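Local coordinates for protein beta-glucoside phosphorylase BglX (Unidentified, PDB 5VQE) that is a glycoside hydrolase family 3 enzyme that probably cleaves beta-glucosides by phosphorolysis, passing the glucosyl unit to inorganic phosphate, at residues Phe508-Phe511 and Tyr515-Val518; Thr525-Tyr530 and Arg538-Lys543. All coordinates share one frame; numbering follows the deposited sequence.

Contact 1 of 2, residues Phe508-Phe511 and Tyr515-Val518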
ATOM      1  N   PHE A 508       5.423 -12.486 -23.314  1.00 14.34           N
ATOM      2  CA  PHE A 508       4.672 -12.405 -22.061  1.00 13.60           C
ATOM      3  C   PHE A 508       4.978 -11.081 -21.367  1.00 13.17           C
ATOM      4  O   PHE A 508       6.141 -10.782 -21.085  1.00 14.86           O
ATOM      5  CB  PHE A 508       5.004 -13.580 -21.133  1.00 14.34           C
ATOM      6  CG  PHE A 508       4.023 -13.745 -20.006  1.00 17.34           C
ATOM      7  CD1 PHE A 508       4.078 -12.924 -18.893  1.00 19.36           C
ATOM      8  CD2 PHE A 508       3.031 -14.708 -20.070  1.00 17.52           C
ATOM      9  CE1 PHE A 508       3.163 -13.068 -17.865  1.00 17.45           C
ATOM     10  CE2 PHE A 508       2.122 -14.854 -19.048  1.00 19.90           C
ATOM     11  CZ  PHE A 508       2.188 -14.034 -17.947  1.00 17.61           C
ATOM     12  N   LEU A 509       3.933 -10.297 -21.104  1.00 13.60           N
ATOM     13  CA  LEU A 509       4.030  -9.010 -20.429  1.00 12.32           C
ATOM     14  C   LEU A 509       3.272  -9.084 -19.111  1.00 14.59           C
ATOM     15  O   LEU A 509       2.060  -9.329 -19.106  1.00 15.59           O
ATOM     16  CB  LEU A 509       3.439  -7.893 -21.291  1.00 14.57           C
ATOM     17  CG  LEU A 509       3.865  -7.817 -22.758  1.00 15.94           C
ATOM     18  CD1 LEU A 509       3.025  -6.775 -23.478  1.00 15.63           C
ATOM     19  CD2 LEU A 509       5.342  -7.501 -22.879  1.00 18.11           C
ATOM     20  N   SER A 510       3.965  -8.846 -18.003  1.00 13.16           N
ATOM     21  CA  SER A 510       3.311  -8.670 -16.712  1.00 12.92           C
ATOM     22  C   SER A 510       3.202  -7.185 -16.394  1.00 13.51           C
ATOM     23  O   SER A 510       4.208  -6.468 -16.408  1.00 14.26           O
ATOM     24  CB  SER A 510       4.067  -9.362 -15.583  1.00 15.57           C
ATOM     25  OG  SER A 510       3.417  -9.073 -14.352  1.00 16.22           O
ATOM     26  N   PHE A 511       1.983  -6.737 -16.094  1.00 14.38           N
ATOM     27  CA  PHE A 511       1.739  -5.377 -15.638  1.00 14.25           C
ATOM     28  C   PHE A 511       1.478  -5.318 -14.134  1.00 14.88           C
ATOM     29  O   PHE A 511       0.911  -4.339 -13.636  1.00 14.17           O
ATOM     30  CB  PHE A 511       0.581  -4.764 -16.427  1.00 13.77           C
ATOM     31  CG  PHE A 511       0.934  -4.429 -17.864  1.00 17.33           C
ATOM     32  CD1 PHE A 511       0.922  -5.411 -18.849  1.00 16.41           C
ATOM     33  CD2 PHE A 511       1.286  -3.135 -18.222  1.00 16.54           C
ATOM     34  CE1 PHE A 511       1.247  -5.105 -20.170  1.00 20.01           C
ATOM     35  CE2 PHE A 511       1.611  -2.825 -19.538  1.00 16.67           C
ATOM     36  CZ  PHE A 511       1.589  -3.819 -20.513  1.00 17.12           C
ATOM     37  N   TYR A 515       6.804 -11.982 -10.684  1.00 14.18           N
ATOM     38  CA  TYR A 515       7.289 -13.351 -10.548  1.00 16.03           C
ATOM     39  C   TYR A 515       6.580 -14.335 -11.471  1.00 20.12           C
ATOM     40  O   TYR A 515       6.630 -15.543 -11.219  1.00 18.46           O
ATOM     41  CB  TYR A 515       7.131 -13.816  -9.102  1.00 17.14           C
ATOM     42  CG  TYR A 515       7.866 -12.953  -8.104  1.00 16.69           C
ATOM     43  CD1 TYR A 515       7.179 -12.237  -7.146  1.00 16.72           C
ATOM     44  CD2 TYR A 515       9.246 -12.845  -8.140  1.00 15.37           C
ATOM     45  CE1 TYR A 515       7.849 -11.450  -6.231  1.00 17.19           C
ATOM     46  CE2 TYR A 515       9.922 -12.065  -7.239  1.00 18.90           C
ATOM     47  CZ  TYR A 515       9.222 -11.367  -6.286  1.00 17.20           C
ATOM     48  OH  TYR A 515       9.906 -10.572  -5.389  1.00 18.22           O
ATOM     49  N   HIS A 516       5.922 -13.862 -12.535  1.00 19.02           N
ATOM     50  CA  HIS A 516       5.099 -14.775 -13.328  1.00 17.99           C
ATOM     51  C   HIS A 516       5.920 -15.818 -14.079  1.00 17.99           C
ATOM     52  O   HIS A 516       5.350 -16.817 -14.532  1.00 19.11           O
ATOM     53  CB  HIS A 516       4.225 -13.997 -14.308  1.00 16.21           C
ATOM     54  CG  HIS A 516       2.984 -13.438 -13.692  1.00 16.71           C
ATOM     55  ND1 HIS A 516       2.213 -14.145 -12.795  1.00 19.07           N
ATOM     56  CD2 HIS A 516       2.382 -12.236 -13.843  1.00 16.19           C
ATOM     57  CE1 HIS A 516       1.186 -13.402 -12.420  1.00 20.68           C
ATOM     58  NE2 HIS A 516       1.262 -12.240 -13.046  1.00 19.93           N
ATOM     59  N   LEU A 517       7.235 -15.640 -14.215  1.00 18.69           N
ATOM     60  CA  LEU A 517       8.035 -16.733 -14.751  1.00 17.62           C
ATOM     61  C   LEU A 517       7.903 -18.004 -13.912  1.00 23.09           C
ATOM     62  O   LEU A 517       8.293 -19.078 -14.385  1.00 25.11           O
ATOM     63  CB  LEU A 517       9.501 -16.314 -14.856  1.00 18.30           C
ATOM     64  CG  LEU A 517       9.855 -15.407 -16.045  1.00 21.13           C
ATOM     65  CD1 LEU A 517      11.279 -14.896 -15.934  1.00 20.56           C
ATOM     66  CD2 LEU A 517       9.660 -16.119 -17.400  1.00 19.96           C
ATOM     67  N   VAL A 518       7.365 -17.904 -12.690  1.00 21.60           N
ATOM     68  CA  VAL A 518       7.060 -19.088 -11.887  1.00 25.94           C
ATOM     69  C   VAL A 518       6.060 -19.979 -12.608  1.00 22.09           C
ATOM     70  O   VAL A 518       6.168 -21.212 -12.582  1.00 23.96           O
ATOM     71  CB  VAL A 518       6.524 -18.665 -10.502  1.00 25.24           C
ATOM     72  CG1 VAL A 518       5.837 -19.837  -9.787  1.00 31.65           C
ATOM     73  CG2 VAL A 518       7.645 -18.111  -9.640  1.00 25.41           C
TER
HETATM   74  O   HOH W   1       0.482  -9.626 -13.161  1.00 15.38           O
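The imidazole of His516 meets Ser510 at its edge: Ser510 CB lies in the ring plane and Ser510 OG close to it, with OG 3.4 Å from His516 CD2. A water in the same plane sits 2.7 Å from His516 NE2 and donates to Ser510 OG over 3.2 Å, joining two polar groups that do not bond directly. Phe508 approaches obliquely. Its CE1 comes within 3.8 Å of His516 CB, so the touch falls on the methylene more than on the imidazole, and the two rings meet obliquely, their planes at 65°. With CG anti to the backbone N (chi1 -165°), the Phe508 ring swings toward the 3-10 turn. The two side chains cross at about a right angle. Phenylalanine suits its place because its neighbours are also rings, Tyr472 and Tyr526, which lie nearly parallel to it. Serine is apt where the strand ends. Its OG donates to Asn513 O and accepts from Ser512 N, the latter forming an ST turn, so with the water three bonds grip the hydroxyl and pin the start of the loop. Histidine supplies an apolar methylene for Phe508 and a ring nitrogen for the bridging water, while the ring of Phe476 meets the imidazole steeply. A weak hydrogen bond joins His516 N to Tyr526 OH. The contact thus folds the short 3-10 turn that carries His516 back against the end of strand 506-510, which belongs to a mixed six-stranded sheet. Strand 469-475 flanks that strand on one side and strand 525-528 on the other; Ala474 of the first touches both Phe508 and His516.

Contact 2 of 2, residues Thr525-Tyr530 and Arg538-Lys543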
ATOM      1  N   THR A 525      10.562 -14.704 -24.008  1.00 16.18           N
ATOM      2  CA  THR A 525      10.663 -13.253 -23.884  1.00 20.35           C
ATOM      3  C   THR A 525       9.661 -12.794 -22.832  1.00 16.75           C
ATOM      4  O   THR A 525       8.460 -13.056 -22.959  1.00 14.37           O
ATOM      5  CB  THR A 525      10.407 -12.556 -25.226  1.00 18.04           C
ATOM      6  OG1 THR A 525      11.231 -13.152 -26.234  1.00 20.24           O
ATOM      7  CG2 THR A 525      10.751 -11.075 -25.133  1.00 21.62           C
ATOM      8  N   TYR A 526      10.157 -12.123 -21.794  1.00 17.48           N
ATOM      9  CA  TYR A 526       9.359 -11.783 -20.621  1.00 15.29           C
ATOM     10  C   TYR A 526       9.734 -10.385 -20.162  1.00 13.87           C
ATOM     11  O   TYR A 526      10.920 -10.074 -20.034  1.00 16.49           O
ATOM     12  CB  TYR A 526       9.589 -12.792 -19.487  1.00 15.26           C
ATOM     13  CG  TYR A 526       8.783 -12.504 -18.237  1.00 14.06           C
ATOM     14  CD1 TYR A 526       7.537 -13.077 -18.045  1.00 16.17           C
ATOM     15  CD2 TYR A 526       9.265 -11.645 -17.256  1.00 16.68           C
ATOM     16  CE1 TYR A 526       6.790 -12.810 -16.906  1.00 16.59           C
ATOM     17  CE2 TYR A 526       8.529 -11.375 -16.114  1.00 15.32           C
ATOM     18  CZ  TYR A 526       7.290 -11.958 -15.945  1.00 16.79           C
ATOM     19  OH  TYR A 526       6.539 -11.690 -14.813  1.00 16.98           O
ATOM     20  N   ILE A 527       8.722  -9.546 -19.930  1.00 16.78           N
ATOM     21  CA  ILE A 527       8.916  -8.153 -19.537  1.00 14.18           C
ATOM     22  C   ILE A 527       8.049  -7.869 -18.315  1.00 13.65           C
ATOM     23  O   ILE A 527       6.866  -8.224 -18.289  1.00 13.02           O
ATOM     24  CB  ILE A 527       8.569  -7.178 -20.681  1.00 15.02           C
ATOM     25  CG1 ILE A 527       9.508  -7.394 -21.872  1.00 19.34           C
ATOM     26  CG2 ILE A 527       8.691  -5.722 -20.216  1.00 17.77           C
ATOM     27  CD1 ILE A 527       8.978  -6.856 -23.181  1.00 18.06           C
ATOM     28  N   ASN A 528       8.636  -7.223 -17.314  1.00 12.91           N
ATOM     29  CA  ASN A 528       7.909  -6.761 -16.139  1.00 13.31           C
ATOM     30  C   ASN A 528       7.670  -5.261 -16.255  1.00 16.85           C
ATOM     31  O   ASN A 528       8.617  -4.496 -16.457  1.00 15.47           O
ATOM     32  CB  ASN A 528       8.691  -7.062 -14.860  1.00 12.19           C
ATOM     33  CG  ASN A 528       8.410  -8.444 -14.305  1.00 13.46           C
ATOM     34  OD1 ASN A 528       7.332  -9.003 -14.507  1.00 13.57           O
ATOM     35  ND2 ASN A 528       9.374  -8.990 -13.574  1.00 12.93           N
ATOM     36  N   ALA A 529       6.407  -4.848 -16.106  1.00 12.87           N
ATOM     37  CA  ALA A 529       6.034  -3.442 -16.111  1.00 12.94           C
ATOM     38  C   ALA A 529       5.485  -2.947 -14.775  1.00 17.99           C
ATOM     39  O   ALA A 529       5.363  -1.730 -14.596  1.00 12.16           O
ATOM     40  CB  ALA A 529       4.999  -3.178 -17.211  1.00 14.58           C
ATOM     41  N   TYR A 530       5.114  -3.853 -13.861  1.00 13.50           N
ATOM     42  CA  TYR A 530       4.815  -3.562 -12.455  1.00 14.99           C
ATOM     43  C   TYR A 530       3.513  -2.804 -12.216  1.00 15.46           C
ATOM     44  O   TYR A 530       2.979  -2.831 -11.100  1.00 14.14           O
ATOM     45  CB  TYR A 530       5.948  -2.765 -11.805  1.00 12.78           C
ATOM     46  CG  TYR A 530       7.341  -3.283 -12.059  1.00 13.04           C
ATOM     47  CD1 TYR A 530       7.813  -4.418 -11.416  1.00 11.59           C
ATOM     48  CD2 TYR A 530       8.198  -2.616 -12.925  1.00 14.55           C
ATOM     49  CE1 TYR A 530       9.089  -4.890 -11.641  1.00 13.85           C
ATOM     50  CE2 TYR A 530       9.474  -3.073 -13.156  1.00 15.29           C
ATOM     51  CZ  TYR A 530       9.918  -4.213 -12.514  1.00 14.73           C
ATOM     52  OH  TYR A 530      11.194  -4.673 -12.741  1.00 13.52           O
ATOM     53  N   ARG A 538       1.164   2.816 -22.715  1.00 18.33           N
ATOM     54  CA  ARG A 538       1.694   3.594 -23.832  1.00 21.95           C
ATOM     55  C   ARG A 538       3.206   3.450 -23.934  1.00 16.33           C
ATOM     56  O   ARG A 538       3.750   3.348 -25.037  1.00 17.93           O
ATOM     57  CB  ARG A 538       1.298   5.068 -23.698  1.00 19.52           C
ATOM     58  CG  ARG A 538      -0.192   5.300 -23.796  1.00 22.26           C
ATOM     59  CD  ARG A 538      -0.558   6.773 -23.852  1.00 22.75           C
ATOM     60  NE  ARG A 538      -2.005   6.944 -23.983  1.00 25.51           N
ATOM     61  CZ  ARG A 538      -2.673   6.920 -25.138  1.00 29.34           C
ATOM     62  NH1 ARG A 538      -2.038   6.744 -26.287  1.00 26.82           N
ATOM     63  NH2 ARG A 538      -3.992   7.068 -25.142  1.00 28.79           N
ATOM     64  N   MET A 539       3.907   3.432 -22.802  1.00 17.51           N
ATOM     65  CA  MET A 539       5.360   3.293 -22.862  1.00 17.88           C
ATOM     66  C   MET A 539       5.770   1.875 -23.243  1.00 15.76           C
ATOM     67  O   MET A 539       6.809   1.681 -23.885  1.00 14.72           O
ATOM     68  CB  MET A 539       5.989   3.699 -21.527  1.00 13.19           C
ATOM     69  CG  MET A 539       5.985   5.196 -21.262  1.00 19.96           C
ATOM     70  SD  MET A 539       6.675   6.156 -22.643  1.00 24.63           S
ATOM     71  CE  MET A 539       8.257   5.388 -22.837  1.00 17.19           C
ATOM     72  N   MET A 540       4.975   0.875 -22.869  1.00 14.99           N
ATOM     73  CA  MET A 540       5.235  -0.480 -23.341  1.00 13.24           C
ATOM     74  C   MET A 540       5.223  -0.529 -24.864  1.00 13.80           C
ATOM     75  O   MET A 540       6.109  -1.120 -25.488  1.00 16.33           O
ATOM     76  CB  MET A 540       4.189  -1.434 -22.767  1.00 16.69           C
ATOM     77  CG  MET A 540       4.370  -2.885 -23.184  1.00 17.03           C
ATOM     78  SD  MET A 540       5.865  -3.632 -22.521  1.00 17.29           S
ATOM     79  CE  MET A 540       5.357  -3.901 -20.829  1.00 15.78           C
ATOM     80  N   ILE A 541       4.205   0.077 -25.477  1.00 15.83           N
ATOM     81  CA  ILE A 541       4.119   0.130 -26.933  1.00 16.52           C
ATOM     82  C   ILE A 541       5.380   0.752 -27.513  1.00 17.54           C
ATOM     83  O   ILE A 541       5.987   0.207 -28.440  1.00 18.30           O
ATOM     84  CB  ILE A 541       2.856   0.899 -27.362  1.00 18.76           C
ATOM     85  CG1 ILE A 541       1.612   0.027 -27.173  1.00 20.16           C
ATOM     86  CG2 ILE A 541       2.963   1.398 -28.810  1.00 22.85           C
ATOM     87  CD1 ILE A 541       1.518  -1.172 -28.127  1.00 20.94           C
ATOM     88  N   GLU A 542       5.796   1.906 -26.977  1.00 17.57           N
ATOM     89  CA  GLU A 542       6.983   2.562 -27.511  1.00 17.37           C
ATOM     90  C   GLU A 542       8.187   1.635 -27.462  1.00 19.68           C
ATOM     91  O   GLU A 542       8.995   1.601 -28.396  1.00 17.16           O
ATOM     92  CB  GLU A 542       7.263   3.858 -26.748  1.00 17.99           C
ATOM     93  CG  GLU A 542       6.156   4.885 -26.863  1.00 17.99           C
ATOM     94  CD  GLU A 542       5.875   5.265 -28.305  1.00 20.78           C
ATOM     95  OE1 GLU A 542       6.842   5.601 -29.014  1.00 19.02           O
ATOM     96  OE2 GLU A 542       4.701   5.204 -28.736  1.00 20.00           O
ATOM     97  N   LYS A 543       8.321   0.858 -26.388  1.00 16.43           N
ATOM     98  CA  LYS A 543       9.516   0.045 -26.226  1.00 16.12           C
ATOM     99  C   LYS A 543       9.447  -1.226 -27.065  1.00 18.75           C
ATOM    100  O   LYS A 543      10.463  -1.671 -27.610  1.00 17.94           O
ATOM    101  CB  LYS A 543       9.710  -0.271 -24.746  1.00 16.39           C
ATOM    102  CG  LYS A 543      10.103   0.960 -23.934  1.00 15.57           C
ATOM    103  CD  LYS A 543       9.878   0.759 -22.440  1.00 17.63           C
ATOM    104  CE  LYS A 543       9.981   2.072 -21.679  1.00 17.44           C
ATOM    105  NZ  LYS A 543      11.273   2.772 -21.929  1.00 18.32           N
TER
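Met540 rests its terminal methyl in the corner formed by Ile527 at the strand end and Ala529 just beyond it: CE lies 3.7 Å from Ala529 CB and 3.8 Å from Ile527 CG2. All the apolar touching across this contact passes through that one methyl. Met540 CG leaves anti to the backbone N (chi1 -180°), and bends at chi2 (67°) and chi3 (76°) then bring CE back onto the strand. The side chains of Met540 and Ile527 run past each other in opposite directions. An unbranched, flexible methionine fits such a folded path. Ile527, beta-branched and at ease in a strand, presents CG2, the branch anti to its own N. Ala529, two residues on, points the same way, and its short methyl suits a spot where the two backbones come closest, with Ala529 CA 7.9 Å from Met540 CA. The fold here is an alpha/beta sandwich, as in the second domain of other family 3 enzymes: strand 525-528 runs parallel to 506-510 and antiparallel to 393-397, and helix 534-544 lies over one face of the sheet. On that face Leu509 touches both Ile527 and Met540, Phe511 adds its ring beside Met540, and Ile392 and Leu394 border Ile527 further along. Asn528 points away from the helix. Its OD1 takes a weak 2.8 Å hydrogen bond from Tyr526 OH, and its ND2 donates to Pro514 O, which ties the strand to the preceding loop. On the helix, Ile541 faces helix 429-441, packing on Phe434, Leu437 and Leu438. Farther out, the ammonium of Lys543, a buried residue, forms a salt bridge with Asp389 and hydrogen bonds to Ser548 OG and Ser549 O, anchoring the last turn of helix 534-544 to helix 378-391 and to the chain that follows.

Along the chain, strand 506-510 comes first, and contact 1 closes the three-residue loop 512-514 just beyond it. The chain then crosses over to enter the parallel strand 525-528, and contact 2 closes residues 531-537, a short turn and the first turn of helix 534-544. The two loops are in series, neither nested nor crossed, with centres about 11 Å apart. Adjacent parallel strands join them: Ser510 N lies 3.0 Å from Ile527 O, and Ser510 O lies 2.7 Å from Ala529 N, both probable hydrogen bonds. Contact 1 ties the connecting loop to the sheet, and contact 2 ties the C-terminal helix to it.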